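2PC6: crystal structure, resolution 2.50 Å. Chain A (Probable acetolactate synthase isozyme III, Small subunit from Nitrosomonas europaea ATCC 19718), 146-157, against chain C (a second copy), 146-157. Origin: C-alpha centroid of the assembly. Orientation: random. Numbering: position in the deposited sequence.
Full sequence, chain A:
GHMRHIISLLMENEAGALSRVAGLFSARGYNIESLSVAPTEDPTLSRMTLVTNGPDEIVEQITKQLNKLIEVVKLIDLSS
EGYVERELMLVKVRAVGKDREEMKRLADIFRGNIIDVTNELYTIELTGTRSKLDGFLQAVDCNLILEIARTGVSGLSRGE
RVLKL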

# COMPACT_ATOMS: atom_id res chain seq x y z
N LEU A 146 4.53 -14.01 13.30
CA LEU A 146 4.45 -15.09 12.30
C LEU A 146 4.67 -14.62 10.86
O LEU A 146 5.39 -15.27 10.10
N GLU A 147 4.03 -13.51 10.49
CA GLU A 147 4.27 -12.82 9.20
C GLU A 147 3.63 -11.42 9.29
O GLU A 147 2.87 -11.14 10.21
N ILE A 148 3.92 -10.58 8.32
CA ILE A 148 3.54 -9.17 8.32
C ILE A 148 3.25 -8.75 6.87
O ILE A 148 3.98 -9.12 5.96
N ALA A 149 2.17 -7.98 6.68
CA ALA A 149 1.85 -7.39 5.39
C ALA A 149 1.52 -5.93 5.62
O ALA A 149 0.61 -5.57 6.37
N ARG A 150 2.29 -5.13 4.93
CA ARG A 150 2.52 -3.76 5.23
C ARG A 150 2.46 -3.09 3.89
O ARG A 150 3.15 -3.49 2.96
N THR A 151 1.58 -2.08 3.79
CA THR A 151 1.12 -1.55 2.50
C THR A 151 2.07 -0.57 1.86
O THR A 151 1.83 -0.16 0.71
N GLY A 152 3.10 -0.15 2.59
CA GLY A 152 3.91 0.95 2.09
C GLY A 152 3.13 2.26 2.13
O GLY A 152 1.89 2.28 2.03
N VAL A 153 3.87 3.35 2.30
CA VAL A 153 3.33 4.67 2.56
C VAL A 153 2.36 5.16 1.51
O VAL A 153 2.49 4.89 0.31
N SER A 154 1.37 5.88 1.98
CA SER A 154 0.56 6.64 1.10
C SER A 154 0.53 8.08 1.65
O SER A 154 0.29 8.29 2.84
N GLY A 155 0.83 9.06 0.80
CA GLY A 155 0.90 10.45 1.24
C GLY A 155 0.24 11.48 0.34
O GLY A 155 0.03 11.26 -0.86
N LEU A 156 -0.05 12.63 0.92
CA LEU A 156 -0.58 13.76 0.17
C LEU A 156 0.11 15.00 0.72
O LEU A 156 0.54 15.00 1.89
N SER A 157 0.25 16.03 -0.11
CA SER A 157 0.69 17.35 0.34
C SER A 157 -0.33 17.95 1.32
O SER A 157 -1.51 17.62 1.25
N LEU C 146 -10.67 16.31 -4.21
CA LEU C 146 -9.57 17.05 -4.82
C LEU C 146 -8.44 16.17 -5.25
O LEU C 146 -7.85 16.42 -6.29
N GLU C 147 -8.10 15.16 -4.46
CA GLU C 147 -7.19 14.11 -4.92
C GLU C 147 -7.31 12.96 -3.93
O GLU C 147 -7.78 13.16 -2.79
N ILE C 148 -6.83 11.79 -4.34
CA ILE C 148 -6.92 10.58 -3.55
C ILE C 148 -5.57 9.92 -3.66
O ILE C 148 -5.00 9.92 -4.74
N ALA C 149 -5.07 9.37 -2.56
CA ALA C 149 -3.96 8.42 -2.63
C ALA C 149 -4.32 7.19 -1.86
O ALA C 149 -4.54 7.21 -0.66
N ARG C 150 -4.39 6.09 -2.59
CA ARG C 150 -4.99 4.86 -2.10
C ARG C 150 -3.95 3.77 -2.26
O ARG C 150 -3.32 3.71 -3.31
N THR C 151 -3.77 2.91 -1.25
CA THR C 151 -2.65 1.94 -1.25
C THR C 151 -2.83 0.59 -1.92
O THR C 151 -1.84 -0.11 -2.17
N GLY C 152 -4.05 0.18 -2.23
CA GLY C 152 -4.13 -1.21 -2.71
C GLY C 152 -3.82 -2.21 -1.60
O GLY C 152 -3.23 -1.85 -0.57
N VAL C 153 -4.22 -3.47 -1.79
CA VAL C 153 -4.38 -4.40 -0.69
C VAL C 153 -3.15 -4.78 0.11
O VAL C 153 -2.03 -4.80 -0.38
N SER C 154 -3.37 -5.02 1.39
CA SER C 154 -2.45 -5.69 2.27
C SER C 154 -3.26 -6.92 2.83
O SER C 154 -4.27 -6.75 3.50
N GLY C 155 -2.82 -8.12 2.49
CA GLY C 155 -3.56 -9.30 2.81
C GLY C 155 -2.77 -10.44 3.40
O GLY C 155 -1.60 -10.62 3.09
N LEU C 156 -3.44 -11.24 4.21
CA LEU C 156 -2.84 -12.41 4.84
C LEU C 156 -3.84 -13.52 4.74
O LEU C 156 -5.05 -13.26 4.69
N SER C 157 -3.35 -14.75 4.70
CA SER C 157 -4.25 -15.86 4.89
C SER C 157 -4.87 -15.78 6.29
O SER C 157 -4.30 -15.20 7.22

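The two copies of this stretch face each other across a nearly symmetric contact that buries 678 Å², both sides summed. The strand that includes Glu A147 to Ala A149 runs against the partner's strand that includes Gly C155 and Leu C156, and the reciprocal pair does the same, in a nearly antiparallel sense, at 157° and 159° between N-to-C directions, but with axes 6.2 and 6.6 Å apart at closest approach. The side chains occupy that gap. The CA-to-CB bonds of Glu A147, Ala A149, Thr A151, Ser A154 and Leu A156 point toward chain C, whereas those of Ile A148, Arg A150 and Val A153 point away; the same residues of chain C do likewise. The directions alternate within the strands, with the turn at Thr A151 and Gly A152, and at Thr C151 and Gly C152, interrupting the pattern.

Thr A151, Leu A156 and Ala A149 cover the most surface in chain A; in chain C, Thr C151 and Leu C156 lead, followed almost equally by Ser C154 (63 Å²) and Ala C149 (62 Å²). Thr C151 (74 Å²) and Thr A151 (70 Å²) meet near the middle, both with chi1 in the p well. Their packing is reciprocal: Thr A151 CG2 lies 3.3 Å from Ser C154 CB, and Thr C151 CG2 lies 3.3 Å from Ser A154 CB. The two threonines also touch each other, with Thr A151 CG2 3.6 Å from Thr C151 OG1. In chain C, that hydroxyl donates to the carbonyl of its own neighbour, Thr C151 OG1 to Gly C152 O at 3.1 Å.

Leu A156 (72 Å²) and Leu C156 (69 Å²) share the m, t rotamer, and in both CD2 makes the closest approaches. Leu C156 CD2 is 3.6 Å from Ala A149 CB and 3.8 Å from Glu A147 CD; on the other side of the pairing, Leu A156 CD2 is 3.7 Å from Ala C149 CB and 3.9 Å from Glu C147 CD. Each leucine therefore combines an apolar contact to a methyl group with packing against the carboxylate end of a glutamate. Both glutamates adopt chi1 p and chi2 t, and their carboxylate oxygens have hydrogen-bonding partners elsewhere in the structure.

Ala A149 (64 Å²) and Ala C149 link the apolar and polar parts of the contact. Besides meeting leucine, each offers its backbone carbonyl to a serine in the t rotamer: Ser C154 OG donates to Ala A149 O at 2.9 Å, and Ser A154 OG donates to Ala C149 O at 3.1 Å. Both hydrogen bonds are weak, despite their short distances.

One water bridges the copies at the end of the contact near Leu A156. It accepts from Ser A157 N at 3.0 Å and donates a weak hydrogen bond to Glu C147 OE2 at 3.1 Å.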

# COMPACT_ATOMS: atom_id res chain seq x y z
CB LEU A 146 3.14 -15.86 12.40
CG LEU A 146 2.88 -16.57 13.72
CD1 LEU A 146 1.42 -16.95 13.80
CD2 LEU A 146 3.77 -17.80 13.78
CB GLU A 147 3.71 -13.60 8.01
CG GLU A 147 2.23 -13.83 8.15
CD GLU A 147 1.61 -14.65 7.04
OE1 GLU A 147 2.24 -14.89 5.99
OE2 GLU A 147 0.44 -15.06 7.23
CB ILE A 148 4.74 -8.33 8.82
CG1 ILE A 148 4.74 -8.26 10.33
CG2 ILE A 148 4.77 -6.90 8.21
CD1 ILE A 148 5.97 -7.43 10.80
CB ALA A 149 0.73 -8.11 4.71
CB ARG A 150 3.89 -3.67 5.87
CG ARG A 150 4.46 -2.30 6.01
CD ARG A 150 5.73 -2.34 6.83
NE ARG A 150 6.08 -0.99 7.21
CZ ARG A 150 6.83 -0.68 8.27
NH1 ARG A 150 7.29 -1.65 9.05
NH2 ARG A 150 7.08 0.59 8.56
CB THR A 151 -0.19 -0.73 2.55
OG1 THR A 151 -0.05 0.37 3.47
CG2 THR A 151 -1.34 -1.58 2.91
CB VAL A 153 4.44 5.73 2.68
CG1 VAL A 153 3.82 7.14 2.69
CG2 VAL A 153 5.24 5.51 3.96
CB SER A 154 -0.80 6.04 1.09
OG SER A 154 -1.70 7.04 0.68
CB LEU A 156 -2.10 13.88 0.32
CG LEU A 156 -3.00 12.79 -0.28
CD1 LEU A 156 -4.51 13.05 -0.02
CD2 LEU A 156 -2.70 12.65 -1.80
CB SER A 157 0.81 18.25 -0.86
OG SER A 157 1.94 17.85 -1.65
CB LEU C 146 -9.04 18.17 -3.93
CG LEU C 146 -10.11 19.16 -3.47
CD1 LEU C 146 -9.60 20.13 -2.39
CD2 LEU C 146 -10.78 19.94 -4.65
CB GLU C 147 -5.74 14.59 -4.99
CG GLU C 147 -5.25 15.30 -3.70
CD GLU C 147 -3.83 15.82 -3.80
OE1 GLU C 147 -3.10 15.48 -4.78
OE2 GLU C 147 -3.44 16.59 -2.89
CB ILE C 148 -7.97 9.71 -4.21
CG1 ILE C 148 -9.29 10.01 -3.59
CG2 ILE C 148 -7.69 8.20 -4.15
CD1 ILE C 148 -10.33 9.91 -4.63
CB ALA C 149 -2.66 9.00 -2.11
CB ARG C 150 -6.24 4.60 -2.90
CG ARG C 150 -6.76 3.18 -2.88
CD ARG C 150 -7.94 3.13 -3.77
NE ARG C 150 -8.77 2.00 -3.42
CZ ARG C 150 -10.10 1.97 -3.54
NH1 ARG C 150 -10.80 3.02 -4.00
NH2 ARG C 150 -10.73 0.86 -3.21
CB THR C 151 -2.10 1.60 0.10
OG1 THR C 151 -3.08 0.87 0.86
CG2 THR C 151 -1.61 2.85 0.80
CB VAL C 153 -5.09 -5.65 -1.15
CG1 VAL C 153 -5.16 -6.70 0.03
CG2 VAL C 153 -6.47 -5.28 -1.69
CB SER C 154 -2.06 -4.72 3.38
OG SER C 154 -1.65 -5.37 4.59
CB LEU C 156 -2.55 -12.15 6.31
CG LEU C 156 -1.47 -11.14 6.62
CD1 LEU C 156 -1.24 -11.10 8.11
CD2 LEU C 156 -0.12 -11.44 5.85
CB SER C 157 -3.50 -17.16 4.69
OG SER C 157 -2.79 -17.13 3.45
O HOH W 1 -0.52 15.56 -2.94